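Local coordinates for protein endonuclease Bse634IR (Geobacillus stearothermophilus, PDB 3V20) that probably cleaves double-stranded DNA at a specific recognition sequence, as a metal-dependent type II restriction endonuclease of the PDDEXK clan, at residues N97-I102 against L147-Q152; F110-I115 against T142-L147. The protein carries 1 engineered substitution. One frame throughout, in Å; residues are numbered along the deposited sequence.

Contact 1: residues N97-I102 against L147-Q152; sequences NDYLII and LLIIRQ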
loop_
_atom_site.group_PDB
_atom_site.type_symbol
_atom_site.label_atom_id
_atom_site.label_comp_id
_atom_site.label_asym_id
_atom_site.label_seq_id
_atom_site.Cartn_x
_atom_site.Cartn_y
_atom_site.Cartn_z
ATOM N N ASN A 97 21.493 27.947 -2.464
ATOM C CA ASN A 97 21.367 28.347 -3.864
ATOM C C ASN A 97 21.583 27.222 -4.896
ATOM O O ASN A 97 21.416 27.442 -6.098
ATOM C CB ASN A 97 22.256 29.564 -4.158
ATOM C CG ASN A 97 21.618 30.896 -3.690
ATOM O OD1 ASN A 97 20.396 30.982 -3.444
ATOM N ND2 ASN A 97 22.447 31.939 -3.582
ATOM N N ASP A 98 21.942 26.026 -4.433
ATOM C CA ASP A 98 22.060 24.870 -5.328
ATOM C C ASP A 98 21.072 23.714 -5.036
ATOM O O ASP A 98 21.187 22.655 -5.644
ATOM C CB ASP A 98 23.509 24.358 -5.398
ATOM C CG ASP A 98 24.093 24.032 -4.027
ATOM O OD1 ASP A 98 23.493 24.426 -2.996
ATOM O OD2 ASP A 98 25.176 23.393 -3.986
ATOM N N TYR A 99 20.099 23.937 -4.145
ATOM C CA TYR A 99 19.088 22.923 -3.792
ATOM C C TYR A 99 17.643 23.323 -4.127
ATOM O O TYR A 99 17.219 24.450 -3.880
ATOM C CB TYR A 99 19.152 22.592 -2.298
ATOM C CG TYR A 99 20.275 21.682 -1.878
ATOM C CD1 TYR A 99 20.122 20.298 -1.898
ATOM C CD2 TYR A 99 21.486 22.207 -1.432
ATOM C CE1 TYR A 99 21.162 19.456 -1.505
ATOM C CE2 TYR A 99 22.532 21.376 -1.032
ATOM C CZ TYR A 99 22.367 20.011 -1.070
ATOM O OH TYR A 99 23.406 19.195 -0.675
ATOM N N LEU A 100 16.888 22.372 -4.670
ATOM C CA LEU A 100 15.446 22.524 -4.878
ATOM C C LEU A 100 14.733 21.419 -4.133
ATOM O O LEU A 100 15.152 20.263 -4.207
ATOM C CB LEU A 100 15.082 22.422 -6.365
ATOM C CG LEU A 100 15.453 23.574 -7.292
ATOM C CD1 LEU A 100 14.858 23.314 -8.660
ATOM C CD2 LEU A 100 14.975 24.909 -6.735
ATOM N N ILE A 101 13.664 21.780 -3.424
ATOM C CA ILE A 101 12.763 20.807 -2.813
ATOM C C ILE A 101 11.378 20.959 -3.468
ATOM O O ILE A 101 10.652 21.926 -3.195
ATOM C CB ILE A 101 12.660 20.981 -1.278
ATOM C CG1 ILE A 101 14.038 20.891 -0.622
ATOM C CG2 ILE A 101 11.720 19.953 -0.673
ATOM C CD1 ILE A 101 14.475 22.159 0.069
ATOM N N ILE A 102 11.037 20.002 -4.333
ATOM C CA ILE A 102 9.885 20.120 -5.236
ATOM C C ILE A 102 8.730 19.178 -4.911
ATOM O O ILE A 102 8.912 17.967 -4.776
ATOM C CB ILE A 102 10.300 19.882 -6.714
ATOM C CG1 ILE A 102 11.522 20.738 -7.075
ATOM C CG2 ILE A 102 9.125 20.181 -7.652
ATOM C CD1 ILE A 102 12.198 20.368 -8.378
ATOM N N LEU A 147 7.914 14.569 -2.580
ATOM C CA LEU A 147 8.937 15.608 -2.689
ATOM C C LEU A 147 10.196 15.049 -3.311
ATOM O O LEU A 147 10.617 13.951 -2.967
ATOM C CB LEU A 147 9.308 16.187 -1.318
ATOM C CG LEU A 147 8.325 16.906 -0.395
ATOM C CD1 LEU A 147 9.076 17.265 0.884
ATOM C CD2 LEU A 147 7.734 18.147 -1.061
ATOM N N LEU A 148 10.783 15.804 -4.236
ATOM C CA LEU A 148 12.131 15.518 -4.741
ATOM C C LEU A 148 13.110 16.572 -4.258
ATOM O O LEU A 148 12.810 17.767 -4.295
ATOM C CB LEU A 148 12.180 15.494 -6.273
ATOM C CG LEU A 148 11.509 14.362 -7.044
ATOM C CD1 LEU A 148 11.963 14.444 -8.482
ATOM C CD2 LEU A 148 11.847 12.989 -6.472
ATOM N N ILE A 149 14.273 16.118 -3.801
ATOM C CA ILE A 149 15.375 17.013 -3.473
ATOM C C ILE A 149 16.472 16.886 -4.537
ATOM O O ILE A 149 17.018 15.808 -4.767
ATOM C CB ILE A 149 15.916 16.797 -2.033
ATOM C CG1 ILE A 149 14.871 17.231 -1.000
ATOM C CG2 ILE A 149 17.165 17.614 -1.802
ATOM C CD1 ILE A 149 14.065 16.116 -0.485
ATOM N N ILE A 150 16.766 18.014 -5.177
ATOM C CA ILE A 150 17.654 18.079 -6.322
ATOM C C ILE A 150 18.767 19.073 -6.038
ATOM O O ILE A 150 18.504 20.210 -5.618
ATOM C CB ILE A 150 16.872 18.511 -7.581
ATOM C CG1 ILE A 150 15.869 17.417 -7.968
ATOM C CG2 ILE A 150 17.815 18.803 -8.742
ATOM C CD1 ILE A 150 14.831 17.862 -8.951
ATOM N N ARG A 151 20.009 18.633 -6.255
ATOM C CA ARG A 151 21.177 19.515 -6.144
ATOM C C ARG A 151 21.800 19.796 -7.515
ATOM O O ARG A 151 22.509 18.953 -8.081
ATOM C CB ARG A 151 22.217 18.929 -5.183
ATOM C CG ARG A 151 23.479 19.758 -5.075
ATOM C CD ARG A 151 24.434 19.249 -4.023
ATOM N NE ARG A 151 25.306 20.342 -3.602
ATOM C CZ ARG A 151 25.969 20.389 -2.451
ATOM N NH1 ARG A 151 25.872 19.387 -1.583
ATOM N NH2 ARG A 151 26.728 21.444 -2.166
ATOM N N GLN A 152 21.519 20.980 -8.047
ATOM C CA GLN A 152 22.054 21.407 -9.337
ATOM C C GLN A 152 21.960 22.933 -9.452
ATOM O O GLN A 152 20.871 23.499 -9.559
ATOM C CB GLN A 152 21.326 20.709 -10.500
ATOM C CG GLN A 152 22.031 20.849 -11.857
ATOM C CD GLN A 152 21.454 19.941 -12.934
ATOM O OE1 GLN A 152 21.363 18.722 -12.765
ATOM N NE2 GLN A 152 21.087 20.530 -14.057
#
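Strands 99-102 and 147-151 run antiparallel, with Tyr99-Arg151 and Ile101-Ile149 as non-hydrogen-bonded pairs and Ile102-Leu148 and Leu100-Ile150 as hydrogen-bonded pairs, the last with Leu100 N donating to Ile150 O at 2.9 Å and Ile150 N returning the bond to Leu100 O. Arg151 lies across one face of the Tyr99 ring. Arg151 CB makes a CH-pi contact 4.3 Å from the Tyr99 centroid. Arg151 CG is anti to the backbone N (chi1 177°), and the extended chain from there carries the guanidinium over the rim of the ring, where Asp98 OD2 meets its edge. Tyr99 CE2 lies 3.7 Å above one face of the Arg151 guanidinium. Asp98 OD2 forms a salt bridge there, with weak bonds from Arg151 NE and NH2, each 3.1 Å. With an alanine in place of Tyr99 that face loses its ring, and the guanidinium would probably be freer to turn away from Asp98. Further along, Ile101 CG1 meets Ile149 CG1 at 3.8 Å. On the other sheet face, Ile102 CD1 touches Ile150 CD1 at 3.7 Å. Ile182 packs there, while Ile291 of helix 280-291 packs against Tyr99, Ile101 and Ile149. Strand 147-151 pairs on with strand 191-198.

Contact 2: residues F110-I115 against T142-L147; sequences FDFRKI and TSNPDL. Unlike the reference sequence in segment 110-115: Phe110 (reference Leu), Asp111 (reference His). With CA (calcium ion), chain F; nucleotides of chain C.
Asn144 grips the backbone of 110-115 with both ends of its amide. Asn144 ND2 donates to Phe110 O at 2.7 Å, close to the amide plane. Asn144 OD1 accepts from Phe112 N at 3.2 Å, in the carbonyl plane and on a lone pair. The two bonds fix which way round the amide sits, and ND2 also donates to Pro105 O. Phe110 takes part through its carbonyl oxygen, not through the side chain that differs from the reference. Phe112 CB lies 3.3 Å from Asn144 OD1 and 4.2 Å from Pro145 CD. The Phe112 ring stands almost square to the amide, with the planes 88° apart. Pro145 and Asp146 fit the Pro-Asp of the PDDEXK nuclease motif. Asp146 CG, anti to the carbonyl carbon (chi1 -66°), turns OD2 to the metal. Asp146 OD2 binds the calcium ion at 2.3 Å; OP1 of DC6 of chain C, a water and Leu197 O are further ligands. Asn144 N makes a weak bond to OP1 of DA5 of chain C. Behind the first shell, Asp111 OD1 accepts from Arg113 N at 3.2 Å in an Asx turn. Asp111 OD1 also takes Arg113 NH1 on its syn lone pair, a salt bridge of 2.8 Å. A water joins Arg113 NH2 to Thr142 N, accepting from both. Phe112 also packs on Leu216 of helix 207-226, while Ser143 touches Leu207 of the second subunit.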
loop_
_atom_site.group_PDB
_atom_site.type_symbol
_atom_site.label_atom_id
_atom_site.label_comp_id
_atom_site.label_asym_id
_atom_site.label_seq_id
_atom_site.Cartn_x
_atom_site.Cartn_y
_atom_site.Cartn_z
ATOM N N PHE A 110 2.777 14.264 -14.729
ATOM C CA PHE A 110 4.212 14.440 -14.913
ATOM C C PHE A 110 4.963 13.256 -14.308
ATOM O O PHE A 110 5.246 13.228 -13.104
ATOM C CB PHE A 110 4.657 15.764 -14.281
ATOM C CG PHE A 110 6.051 16.182 -14.638
ATOM C CD1 PHE A 110 6.293 16.918 -15.794
ATOM C CD2 PHE A 110 7.119 15.879 -13.799
ATOM C CE1 PHE A 110 7.587 17.320 -16.126
ATOM C CE2 PHE A 110 8.417 16.274 -14.122
ATOM C CZ PHE A 110 8.651 16.994 -15.287
ATOM N N ASP A 111 5.249 12.265 -15.148
ATOM C CA ASP A 111 6.134 11.163 -14.772
ATOM C C ASP A 111 7.474 11.753 -14.330
ATOM O O ASP A 111 8.071 12.555 -15.045
ATOM C CB ASP A 111 6.321 10.214 -15.960
ATOM C CG ASP A 111 7.056 8.932 -15.593
ATOM O OD1 ASP A 111 7.712 8.868 -14.528
ATOM O OD2 ASP A 111 6.989 7.972 -16.395
ATOM N N PHE A 112 7.932 11.360 -13.147
ATOM C CA PHE A 112 9.149 11.914 -12.551
ATOM C C PHE A 112 10.421 11.648 -13.383
ATOM O O PHE A 112 11.438 12.311 -13.196
ATOM C CB PHE A 112 9.325 11.394 -11.112
ATOM C CG PHE A 112 10.359 10.308 -10.975
ATOM C CD1 PHE A 112 11.582 10.573 -10.368
ATOM C CD2 PHE A 112 10.114 9.023 -11.449
ATOM C CE1 PHE A 112 12.551 9.577 -10.243
ATOM C CE2 PHE A 112 11.078 8.022 -11.318
ATOM C CZ PHE A 112 12.299 8.306 -10.722
ATOM N N ARG A 113 10.373 10.675 -14.286
ATOM C CA ARG A 113 11.535 10.387 -15.129
ATOM C C ARG A 113 11.752 11.503 -16.154
ATOM O O ARG A 113 12.815 11.583 -16.785
ATOM C CB ARG A 113 11.376 9.046 -15.848
ATOM C CG ARG A 113 11.191 7.850 -14.925
ATOM C CD ARG A 113 10.624 6.660 -15.707
ATOM N NE ARG A 113 10.417 5.476 -14.875
ATOM C CZ ARG A 113 9.391 5.306 -14.044
ATOM N NH1 ARG A 113 8.475 6.257 -13.897
ATOM N NH2 ARG A 113 9.291 4.185 -13.343
ATOM N N LYS A 114 10.747 12.360 -16.314
ATOM C CA LYS A 114 10.841 13.483 -17.242
ATOM C C LYS A 114 11.814 14.555 -16.728
ATOM O O LYS A 114 12.252 15.421 -17.494
ATOM C CB LYS A 114 9.458 14.087 -17.525
ATOM C CG LYS A 114 8.431 13.103 -18.085
ATOM C CD LYS A 114 7.070 13.745 -18.285
ATOM C CE LYS A 114 6.878 14.178 -19.733
ATOM N NZ LYS A 114 5.728 15.112 -19.879
ATOM N N ILE A 115 12.154 14.485 -15.440
ATOM C CA ILE A 115 13.097 15.423 -14.833
ATOM C C ILE A 115 14.491 15.329 -15.456
ATOM O O ILE A 115 15.199 16.326 -15.543
ATOM C CB ILE A 115 13.194 15.265 -13.277
ATOM C CG1 ILE A 115 13.880 13.951 -12.872
ATOM C CG2 ILE A 115 11.818 15.395 -12.629
ATOM C CD1 ILE A 115 14.324 13.891 -11.408
ATOM N N THR A 142 5.668 2.753 -10.040
ATOM C CA THR A 142 5.374 3.273 -8.709
ATOM C C THR A 142 4.666 4.628 -8.788
ATOM O O THR A 142 4.744 5.321 -9.807
ATOM C CB THR A 142 6.656 3.428 -7.864
ATOM O OG1 THR A 142 6.289 3.813 -6.532
ATOM C CG2 THR A 142 7.607 4.483 -8.470
ATOM N N SER A 143 3.981 5.010 -7.715
ATOM C CA SER A 143 3.417 6.361 -7.636
ATOM C C SER A 143 4.568 7.366 -7.541
ATOM O O SER A 143 5.631 7.008 -7.048
ATOM C CB SER A 143 2.439 6.488 -6.458
ATOM O OG SER A 143 2.881 5.777 -5.308
ATOM N N ASN A 144 4.380 8.585 -8.068
ATOM C CA ASN A 144 5.411 9.659 -8.026
ATOM C C ASN A 144 5.822 9.967 -6.586
ATOM O O ASN A 144 4.960 10.003 -5.703
ATOM C CB ASN A 144 4.867 10.953 -8.656
ATOM C CG ASN A 144 5.442 11.256 -10.045
ATOM O OD1 ASN A 144 6.185 10.474 -10.626
ATOM N ND2 ASN A 144 5.085 12.419 -10.575
ATOM N N PRO A 145 7.126 10.194 -6.329
ATOM C CA PRO A 145 7.464 10.607 -4.967
ATOM C C PRO A 145 6.786 11.951 -4.659
ATOM O O PRO A 145 6.606 12.763 -5.581
ATOM C CB PRO A 145 8.990 10.778 -5.009
ATOM C CG PRO A 145 9.436 10.215 -6.298
ATOM C CD PRO A 145 8.285 10.285 -7.231
ATOM N N ASP A 146 6.394 12.179 -3.403
ATOM C CA ASP A 146 5.783 13.463 -3.010
ATOM C C ASP A 146 6.701 14.681 -3.123
ATOM O O ASP A 146 6.293 15.709 -3.675
ATOM C CB ASP A 146 5.206 13.386 -1.606
ATOM C CG ASP A 146 4.041 12.435 -1.522
ATOM O OD1 ASP A 146 3.202 12.439 -2.458
ATOM O OD2 ASP A 146 3.968 11.672 -0.534
ATOM N N LEU A 147 7.914 14.569 -2.580
ATOM C CA LEU A 147 8.937 15.608 -2.689
ATOM C C LEU A 147 10.196 15.049 -3.311
ATOM O O LEU A 147 10.617 13.951 -2.967
ATOM C CB LEU A 147 9.308 16.187 -1.318
ATOM C CG LEU A 147 8.325 16.906 -0.395
ATOM C CD1 LEU A 147 9.076 17.265 0.884
ATOM C CD2 LEU A 147 7.734 18.147 -1.061
HETATM CA CA CA F . 2.064 10.572 0.014
ATOM P P DA C 5 0.166 8.240 -9.045
ATOM O OP1 DA C 5 1.295 9.155 -9.330
ATOM O OP2 DA C 5 0.341 6.781 -9.098
ATOM O "O5'" DA C 5 -0.359 8.522 -7.564
ATOM C "C5'" DA C 5 -0.489 9.867 -7.152
ATOM C "C4'" DA C 5 -1.267 9.951 -5.873
ATOM O "O4'" DA C 5 -2.674 9.736 -6.155
ATOM C "C3'" DA C 5 -0.824 8.958 -4.801
ATOM O "O3'" DA C 5 -0.236 9.701 -3.765
ATOM C "C2'" DA C 5 -2.135 8.279 -4.397
ATOM C "C1'" DA C 5 -3.246 9.133 -5.025
ATOM N N9 DA C 5 -4.395 8.322 -5.430
ATOM C C8 DA C 5 -4.347 7.149 -6.127
ATOM N N7 DA C 5 -5.524 6.624 -6.354
ATOM C C5 DA C 5 -6.405 7.504 -5.752
ATOM C C6 DA C 5 -7.809 7.519 -5.645
ATOM N N6 DA C 5 -8.590 6.565 -6.152
ATOM N N1 DA C 5 -8.384 8.554 -4.990
ATOM C C2 DA C 5 -7.594 9.511 -4.477
ATOM N N3 DA C 5 -6.265 9.585 -4.529
ATOM C C4 DA C 5 -5.729 8.568 -5.200
ATOM P P DC C 6 -0.046 9.168 -2.270
ATOM O OP1 DC C 6 1.091 9.884 -1.686
ATOM O OP2 DC C 6 0.006 7.707 -2.220
ATOM O "O5'" DC C 6 -1.377 9.705 -1.600
ATOM C "C5'" DC C 6 -1.566 11.088 -1.372
ATOM C "C4'" DC C 6 -2.945 11.328 -0.801
ATOM O "O4'" DC C 6 -3.926 10.785 -1.704
ATOM C "C3'" DC C 6 -3.269 10.621 0.501
ATOM O "O3'" DC C 6 -2.698 11.353 1.546
ATOM C "C2'" DC C 6 -4.803 10.694 0.495
ATOM C "C1'" DC C 6 -5.145 10.580 -1.007
ATOM N N1 DC C 6 -5.673 9.261 -1.470
ATOM C C2 DC C 6 -7.049 8.959 -1.400
ATOM O O2 DC C 6 -7.859 9.797 -0.943
ATOM N N3 DC C 6 -7.482 7.737 -1.841
ATOM C C4 DC C 6 -6.608 6.848 -2.340
ATOM N N4 DC C 6 -7.089 5.661 -2.756
ATOM C C5 DC C 6 -5.194 7.142 -2.418
ATOM C C6 DC C 6 -4.788 8.339 -1.975
HETATM O O HOH W 1 6.568 4.813 -11.595
HETATM O O HOH W 2 3.773 8.470 -0.318
#

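After the N-terminal hairpin of strands 11-16 and 19-24 and three helices, the last of them 68-93, the chain enters strand 99-103, the first half of contact 1. It then turns through 110-115 and runs along helix 118-132. The loop at 142-147 comes back to 110-115, so contact 2 closes the shorter loop around that helix. Strand 147-151 follows directly and closes contact 1. Contact 2 is therefore nested inside contact 1, and Leu147 belongs to both. They also touch: Leu148 CD1 packs against Ile115 CD1 at 3.8 Å. Contact 1 joins strand 99-103, outermost within this chain, to the next strand of the mixed sheet. Contact 2 ties the connecting loop to that strand's metal-binding end.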